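PDB 6AN0: histidinol dehydrogenase from Elizabethkingia anophelis NUHP1, which probably catalyses the two successive NAD-dependent oxidations that turn L-histidinol into L-histidine, using one zinc ion per subunit. Local coordinates for residues Pro240-Val245 with Leu373-Tyr378; Tyr327-Leu332 with Thr347-Val352. All blocks are in the same frame, centred on the assembly; numbering follows the deposited sequence.

Contact 1: Pro240-Val245 with Leu373-Tyr378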
ATOM      1  N   PRO A 240      14.952 -11.401   3.783  1.00 32.23           N
ATOM      2  CA  PRO A 240      15.657 -12.303   2.858  1.00 28.16           C
ATOM      3  C   PRO A 240      14.684 -13.083   1.978  1.00 25.35           C
ATOM      4  O   PRO A 240      13.536 -13.332   2.347  1.00 30.17           O
ATOM      5  CB  PRO A 240      16.430 -13.247   3.790  1.00 34.06           C
ATOM      6  CG  PRO A 240      16.318 -12.643   5.185  1.00 46.41           C
ATOM      7  CD  PRO A 240      15.049 -11.846   5.183  1.00 34.73           C
ATOM      8  N   SER A 241      15.171 -13.486   0.809  1.00 28.76           N
ATOM      9  CA  SER A 241      14.319 -14.177  -0.148  1.00 30.18           C
ATOM     10  C   SER A 241      14.144 -15.642   0.236  1.00 30.63           C
ATOM     11  O   SER A 241      14.886 -16.196   1.053  1.00 28.89           O
ATOM     12  CB  SER A 241      14.889 -14.057  -1.557  1.00 34.69           C
ATOM     13  OG  SER A 241      16.242 -14.458  -1.579  1.00 44.78           O
ATOM     14  N   GLU A 242      13.139 -16.272  -0.369  1.00 23.09           N
ATOM     15  CA  GLU A 242      12.725 -17.601   0.066  1.00 21.54           C
ATOM     16  C   GLU A 242      11.914 -18.276  -1.038  1.00 19.78           C
ATOM     17  O   GLU A 242      11.319 -17.610  -1.892  1.00 22.75           O
ATOM     18  CB  GLU A 242      11.905 -17.504   1.360  1.00 26.33           C
ATOM     19  CG  GLU A 242      10.680 -16.646   1.126  1.00 31.80           C
ATOM     20  CD  GLU A 242       9.949 -16.204   2.371  1.00 32.23           C
ATOM     21  OE1 GLU A 242       8.706 -16.106   2.277  1.00 24.49           O
ATOM     22  OE2 GLU A 242      10.598 -15.915   3.412  1.00 30.97           O
ATOM     23  N   VAL A 243      11.906 -19.604  -1.024  1.00 21.89           N
ATOM     24  CA  VAL A 243      11.025 -20.372  -1.900  1.00 22.04           C
ATOM     25  C   VAL A 243      10.439 -21.533  -1.107  1.00 20.61           C
ATOM     26  O   VAL A 243      11.085 -22.105  -0.224  1.00 24.58           O
ATOM     27  CB  VAL A 243      11.745 -20.890  -3.181  1.00 21.06           C
ATOM     28  CG1 VAL A 243      12.814 -21.939  -2.839  1.00 19.90           C
ATOM     29  CG2 VAL A 243      10.738 -21.476  -4.181  1.00 22.05           C
ATOM     30  N   LEU A 244       9.202 -21.888  -1.437  1.00 21.03           N
ATOM     31  CA  LEU A 244       8.597 -23.124  -0.975  1.00 23.02           C
ATOM     32  C   LEU A 244       8.168 -23.904  -2.206  1.00 25.10           C
ATOM     33  O   LEU A 244       7.535 -23.340  -3.105  1.00 18.31           O
ATOM     34  CB  LEU A 244       7.411 -22.851  -0.042  1.00 20.23           C
ATOM     35  CG  LEU A 244       6.733 -24.038   0.656  1.00 20.38           C
ATOM     36  CD1 LEU A 244       6.150 -23.584   1.989  1.00 24.72           C
ATOM     37  CD2 LEU A 244       5.631 -24.666  -0.223  1.00 21.34           C
ATOM     38  N   VAL A 245       8.559 -25.173  -2.267  1.00 22.67           N
ATOM     39  CA  VAL A 245       8.223 -26.071  -3.367  1.00 23.11           C
ATOM     40  C   VAL A 245       7.318 -27.168  -2.831  1.00 22.74           C
ATOM     41  O   VAL A 245       7.583 -27.735  -1.766  1.00 25.43           O
ATOM     42  CB  VAL A 245       9.489 -26.686  -4.001  1.00 23.37           C
ATOM     43  CG1 VAL A 245       9.118 -27.612  -5.177  1.00 22.60           C
ATOM     44  CG2 VAL A 245      10.463 -25.595  -4.421  1.00 21.33           C
ATOM     45  N   LEU A 373       9.017  -8.814  -4.497  1.00 20.24           N
ATOM     46  CA  LEU A 373       7.949  -9.583  -3.874  1.00 20.12           C
ATOM     47  C   LEU A 373       8.060  -9.583  -2.356  1.00 20.23           C
ATOM     48  O   LEU A 373       9.159  -9.485  -1.808  1.00 20.94           O
ATOM     49  CB  LEU A 373       7.981 -11.031  -4.367  1.00 18.05           C
ATOM     50  CG  LEU A 373       7.694 -11.245  -5.847  1.00 20.10           C
ATOM     51  CD1 LEU A 373       8.197 -12.624  -6.275  1.00 21.98           C
ATOM     52  CD2 LEU A 373       6.193 -11.141  -6.071  1.00 20.74           C
ATOM     53  N   PRO A 374       6.931  -9.733  -1.656  1.00 18.44           N
ATOM     54  CA  PRO A 374       6.939  -9.709  -0.182  1.00 19.98           C
ATOM     55  C   PRO A 374       7.479 -11.010   0.395  1.00 19.00           C
ATOM     56  O   PRO A 374       7.045 -12.108   0.027  1.00 26.08           O
ATOM     57  CB  PRO A 374       5.460  -9.524   0.178  1.00 20.39           C
ATOM     58  CG  PRO A 374       4.738 -10.159  -0.968  1.00 20.02           C
ATOM     59  CD  PRO A 374       5.560  -9.816  -2.200  1.00 18.39           C
ATOM     60  N   THR A 375       8.403 -10.878   1.313  1.00 21.02           N
ATOM     61  CA  THR A 375       9.113 -12.001   1.904  1.00 22.47           C
ATOM     62  C   THR A 375       8.847 -12.039   3.414  1.00 24.13           C
ATOM     63  O   THR A 375       8.178 -11.162   3.973  1.00 25.52           O
ATOM     64  CB  THR A 375      10.599 -11.865   1.583  1.00 29.45           C
ATOM     65  OG1 THR A 375      11.233 -13.147   1.683  1.00 48.42           O
ATOM     66  CG2 THR A 375      11.202 -10.883   2.555  1.00 23.78           C
ATOM     67  N   ASN A 376       9.355 -13.082   4.077  1.00 21.45           N
ATOM     68  CA  ASN A 376       9.315 -13.192   5.538  1.00 24.61           C
ATOM     69  C   ASN A 376       7.881 -13.208   6.066  1.00 29.68           C
ATOM     70  O   ASN A 376       7.618 -12.790   7.200  1.00 30.83           O
ATOM     71  CB  ASN A 376      10.118 -12.065   6.196  1.00 26.26           C
ATOM     72  CG  ASN A 376      10.514 -12.379   7.628  1.00 45.01           C
ATOM     73  OD1 ASN A 376      10.596 -13.540   8.027  1.00 53.10           O
ATOM     74  ND2 ASN A 376      10.753 -11.335   8.412  1.00 54.97           N
ATOM     75  N   GLY A 377       6.945 -13.696   5.253  1.00 21.85           N
ATOM     76  CA  GLY A 377       5.552 -13.756   5.637  1.00 22.91           C
ATOM     77  C   GLY A 377       4.742 -12.535   5.273  1.00 26.29           C
ATOM     78  O   GLY A 377       3.527 -12.524   5.512  1.00 25.03           O
ATOM     79  N   TYR A 378       5.363 -11.506   4.687  1.00 22.04           N
ATOM     80  CA  TYR A 378       4.590 -10.352   4.249  1.00 22.18           C
ATOM     81  C   TYR A 378       3.670 -10.663   3.080  1.00 19.74           C
ATOM     82  O   TYR A 378       2.872  -9.801   2.699  1.00 21.25           O
ATOM     83  CB  TYR A 378       5.522  -9.194   3.906  1.00 18.41           C
ATOM     84  CG  TYR A 378       6.030  -8.522   5.170  1.00 23.35           C
ATOM     85  CD1 TYR A 378       5.159  -7.818   5.997  1.00 18.46           C
ATOM     86  CD2 TYR A 378       7.357  -8.621   5.552  1.00 23.64           C
ATOM     87  CE1 TYR A 378       5.600  -7.207   7.154  1.00 23.37           C
ATOM     88  CE2 TYR A 378       7.812  -8.015   6.730  1.00 27.75           C
ATOM     89  CZ  TYR A 378       6.921  -7.310   7.518  1.00 29.54           C
ATOM     90  OH  TYR A 378       7.350  -6.700   8.674  1.00 31.49           O
TER
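A loop carrying a type I' beta turn, Thr375 to Tyr378, is tied here to the start of strand 242-247, which belongs to the six-stranded parallel sheet of the subunit. Thr375 and Glu242 carry the contact, and their side chains cross obliquely. Thr375 has OG1 anti to its backbone N (chi1 -158°), so the hydroxyl reaches the residues just before the strand. It donates a very short hydrogen bond, with OG1 2.4 Å from Pro240 O, and comes from above the carbonyl plane. Its methyl CG2 lies 3.4 Å from the same oxygen. Ser241, a predicted substrate-binding residue, turns away from the loop, its OG bonded to Gln263. Glu242 has CG in the crowded position between backbone N and carbonyl carbon (chi1 59°) and then runs out extended. This brings its carboxylate up to the start of the turn. Its OE1 is bonded to Glu330 N and forms a salt bridge with Arg26, while OE2 faces the turn. Within the turn, Tyr378 N bonds back to Thr375 O at 2.9 Å. Asn376 N donates to Glu242 OE2 at 3.2 Å, meeting it from above the carboxylate plane with an N-H...O angle of 151°.

Contact 2: Tyr327-Leu332 with Thr347-Val352; sequences YAPEHL and TSAGSV
Residues 327-332 and 347-352 run parallel in one-to-one register from Ala328 beside Ser348 to Leu332 beside Val352, and become paired strands at His331 and Ser351. Three backbone hydrogen bonds join them. Gly350 N donates to Pro329 O at 3.0 Å, in the carbonyl plane. Ser351 N reaches Glu330 O at 3.1 Å, more bent at 137°. Leu332 N meets Ser351 O at 2.9 Å, nearly along the C=O axis. Gly350 CA lies 3.2 Å from Glu330 O, so close that a CB would clash with that oxygen. Leu332 and Val352 lie side by side on one face, with Leu332 CD2 4.2 Å from Val352 CG2. Leu332 CG is anti to its backbone N (chi1 171°), and its CB sits 4.1 Å from the methyl CB of Ala349. Ahead of the strands, Ala328 CB touches Ser348 CB at 3.8 Å. Pro329 CD rests 3.6 Å from Ser348 O. Ser348 OG is bonded to Lys392 of the second subunit. His331 and Ser351 lie on the other face. His331 ND1 is hydrogen-bonded to Glu242 O, while Ser351 OG bonds to Thr395 of the second subunit. Glu330, just ahead of strand 331-335, and His331, its first residue, are the predicted proton acceptors. The contact joins two neighbouring strands of a parallel alpha/beta sheet, which continues into the second subunit where Ser351 and Val352 pair in parallel with one of its strands.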
ATOM      1  N   TYR A 327       2.697 -20.657   5.947  1.00 23.67           N
ATOM      2  CA  TYR A 327       4.052 -20.122   5.796  1.00 26.71           C
ATOM      3  C   TYR A 327       4.059 -18.800   5.025  1.00 26.46           C
ATOM      4  O   TYR A 327       4.843 -17.891   5.341  1.00 23.40           O
ATOM      5  CB  TYR A 327       4.928 -21.162   5.091  1.00 23.32           C
ATOM      6  CG  TYR A 327       6.371 -20.753   4.858  1.00 24.78           C
ATOM      7  CD1 TYR A 327       7.327 -20.881   5.863  1.00 26.40           C
ATOM      8  CD2 TYR A 327       6.779 -20.258   3.628  1.00 21.19           C
ATOM      9  CE1 TYR A 327       8.647 -20.513   5.641  1.00 27.90           C
ATOM     10  CE2 TYR A 327       8.090 -19.892   3.394  1.00 25.29           C
ATOM     11  CZ  TYR A 327       9.021 -20.023   4.404  1.00 30.47           C
ATOM     12  OH  TYR A 327      10.323 -19.664   4.170  1.00 26.99           O
ATOM     13  N   ALA A 328       3.200 -18.684   3.996  1.00 23.10           N
ATOM     14  CA  ALA A 328       3.039 -17.506   3.137  1.00 24.02           C
ATOM     15  C   ALA A 328       4.344 -17.190   2.413  1.00 21.18           C
ATOM     16  O   ALA A 328       4.988 -16.166   2.697  1.00 21.70           O
ATOM     17  CB  ALA A 328       2.555 -16.303   3.953  1.00 21.59           C
ATOM     18  N   PRO A 329       4.752 -18.030   1.460  1.00 18.06           N
ATOM     19  CA  PRO A 329       6.082 -17.898   0.856  1.00 17.49           C
ATOM     20  C   PRO A 329       6.176 -16.754  -0.150  1.00 21.69           C
ATOM     21  O   PRO A 329       5.216 -16.409  -0.844  1.00 23.33           O
ATOM     22  CB  PRO A 329       6.280 -19.247   0.149  1.00 16.64           C
ATOM     23  CG  PRO A 329       4.850 -19.662  -0.237  1.00 17.36           C
ATOM     24  CD  PRO A 329       4.001 -19.188   0.935  1.00 17.68           C
ATOM     25  N   GLU A 330       7.373 -16.168  -0.233  1.00 18.03           N
ATOM     26  CA  GLU A 330       7.636 -15.196  -1.296  1.00 17.11           C
ATOM     27  C   GLU A 330       7.425 -15.826  -2.679  1.00 18.32           C
ATOM     28  O   GLU A 330       6.750 -15.253  -3.542  1.00 17.88           O
ATOM     29  CB  GLU A 330       9.060 -14.655  -1.172  1.00 21.87           C
ATOM     30  CG  GLU A 330       9.400 -13.629  -2.237  1.00 22.98           C
ATOM     31  CD  GLU A 330      10.889 -13.382  -2.376  1.00 32.11           C
ATOM     32  OE1 GLU A 330      11.682 -14.215  -1.899  1.00 29.73           O
ATOM     33  OE2 GLU A 330      11.261 -12.366  -2.995  1.00 27.30           O
ATOM     34  N   HIS A 331       8.007 -17.005  -2.906  1.00 18.76           N
ATOM     35  CA  HIS A 331       7.812 -17.765  -4.139  1.00 18.09           C
ATOM     36  C   HIS A 331       7.258 -19.139  -3.805  1.00 18.07           C
ATOM     37  O   HIS A 331       7.736 -19.796  -2.872  1.00 17.05           O
ATOM     38  CB  HIS A 331       9.120 -17.981  -4.903  1.00 22.09           C
ATOM     39  CG  HIS A 331       9.877 -16.733  -5.203  1.00 22.30           C
ATOM     40  ND1 HIS A 331      10.891 -16.268  -4.390  1.00 24.77           N
ATOM     41  CD2 HIS A 331       9.807 -15.879  -6.250  1.00 25.18           C
ATOM     42  CE1 HIS A 331      11.400 -15.169  -4.917  1.00 25.71           C
ATOM     43  NE2 HIS A 331      10.759 -14.910  -6.044  1.00 27.67           N
ATOM     44  N   LEU A 332       6.281 -19.591  -4.588  1.00 17.87           N
ATOM     45  CA  LEU A 332       5.692 -20.919  -4.427  1.00 16.75           C
ATOM     46  C   LEU A 332       5.843 -21.668  -5.743  1.00 18.47           C
ATOM     47  O   LEU A 332       5.381 -21.186  -6.776  1.00 19.27           O
ATOM     48  CB  LEU A 332       4.214 -20.805  -4.051  1.00 16.10           C
ATOM     49  CG  LEU A 332       3.408 -22.106  -4.056  1.00 18.54           C
ATOM     50  CD1 LEU A 332       4.023 -23.091  -3.050  1.00 18.28           C
ATOM     51  CD2 LEU A 332       1.947 -21.831  -3.712  1.00 16.93           C
ATOM     52  N   THR A 347      -3.833 -19.244  -0.719  1.00 21.28           N
ATOM     53  CA  THR A 347      -4.367 -18.007  -0.168  1.00 23.57           C
ATOM     54  C   THR A 347      -3.322 -16.949   0.126  1.00 22.14           C
ATOM     55  O   THR A 347      -3.675 -15.765   0.134  1.00 21.61           O
ATOM     56  CB  THR A 347      -5.176 -18.256   1.119  1.00 25.86           C
ATOM     57  OG1 THR A 347      -4.372 -18.937   2.085  1.00 30.01           O
ATOM     58  CG2 THR A 347      -6.440 -19.071   0.816  1.00 36.62           C
ATOM     59  N   SER A 348      -2.065 -17.327   0.360  1.00 21.69           N
ATOM     60  CA  SER A 348      -0.975 -16.368   0.504  1.00 21.06           C
ATOM     61  C   SER A 348       0.257 -16.913  -0.193  1.00 22.06           C
ATOM     62  O   SER A 348       0.748 -17.989   0.169  1.00 21.96           O
ATOM     63  CB  SER A 348      -0.649 -16.077   1.974  1.00 21.77           C
ATOM     64  OG  SER A 348      -1.713 -15.419   2.624  1.00 23.88           O
ATOM     65  N   ALA A 349       0.771 -16.150  -1.161  1.00 16.22           N
ATOM     66  CA  ALA A 349       2.029 -16.414  -1.847  1.00 18.22           C
ATOM     67  C   ALA A 349       2.351 -15.197  -2.699  1.00 20.76           C
ATOM     68  O   ALA A 349       1.452 -14.611  -3.297  1.00 19.76           O
ATOM     69  CB  ALA A 349       1.945 -17.671  -2.727  1.00 19.76           C
ATOM     70  N   GLY A 350       3.625 -14.813  -2.756  1.00 17.06           N
ATOM     71  CA  GLY A 350       3.966 -13.637  -3.545  1.00 15.07           C
ATOM     72  C   GLY A 350       3.805 -13.886  -5.037  1.00 18.44           C
ATOM     73  O   GLY A 350       3.147 -13.115  -5.744  1.00 21.50           O
ATOM     74  N   SER A 351       4.417 -14.959  -5.532  1.00 18.03           N
ATOM     75  CA  SER A 351       4.335 -15.356  -6.934  1.00 14.61           C
ATOM     76  C   SER A 351       4.357 -16.877  -7.017  1.00 23.66           C
ATOM     77  O   SER A 351       5.061 -17.525  -6.239  1.00 20.28           O
ATOM     78  CB  SER A 351       5.489 -14.741  -7.745  1.00 19.20           C
ATOM     79  OG  SER A 351       5.237 -14.838  -9.138  1.00 24.90           O
ATOM     80  N   VAL A 352       3.582 -17.444  -7.955  1.00 19.64           N
ATOM     81  CA  VAL A 352       3.355 -18.886  -8.037  1.00 19.09           C
ATOM     82  C   VAL A 352       3.801 -19.404  -9.404  1.00 20.49           C
ATOM     83  O   VAL A 352       3.489 -18.806 -10.441  1.00 18.74           O
ATOM     84  CB  VAL A 352       1.868 -19.232  -7.788  1.00 19.03           C
ATOM     85  CG1 VAL A 352       1.600 -20.758  -7.913  1.00 18.48           C
ATOM     86  CG2 VAL A 352       1.420 -18.688  -6.421  1.00 19.74           C
TER

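Contacts 1 and 2 sit side by side, with centres about 7 Å apart, and meet where strands 242-247 and 331-335 are neighbours in the sheet. Glu242 is the main link. Its OE1 lies 2.8 Å from Glu330 N, and its backbone O lies 2.9 Å from His331 ND1, both probable hydrogen bonds. Glu242 thus holds the backbone of Glu330 and the ring of His331, the two predicted proton acceptors. Glu330 OE1 also packs 3.2 Å from Ser241 CA, and Leu373 CD1 packs 3.4 Å from His331 NE2. The side chains of Ser241 and His331 each lie about 6 Å from a zinc ion, whose site includes His266 and Asp364. Both contacts thus border the probable substrate site.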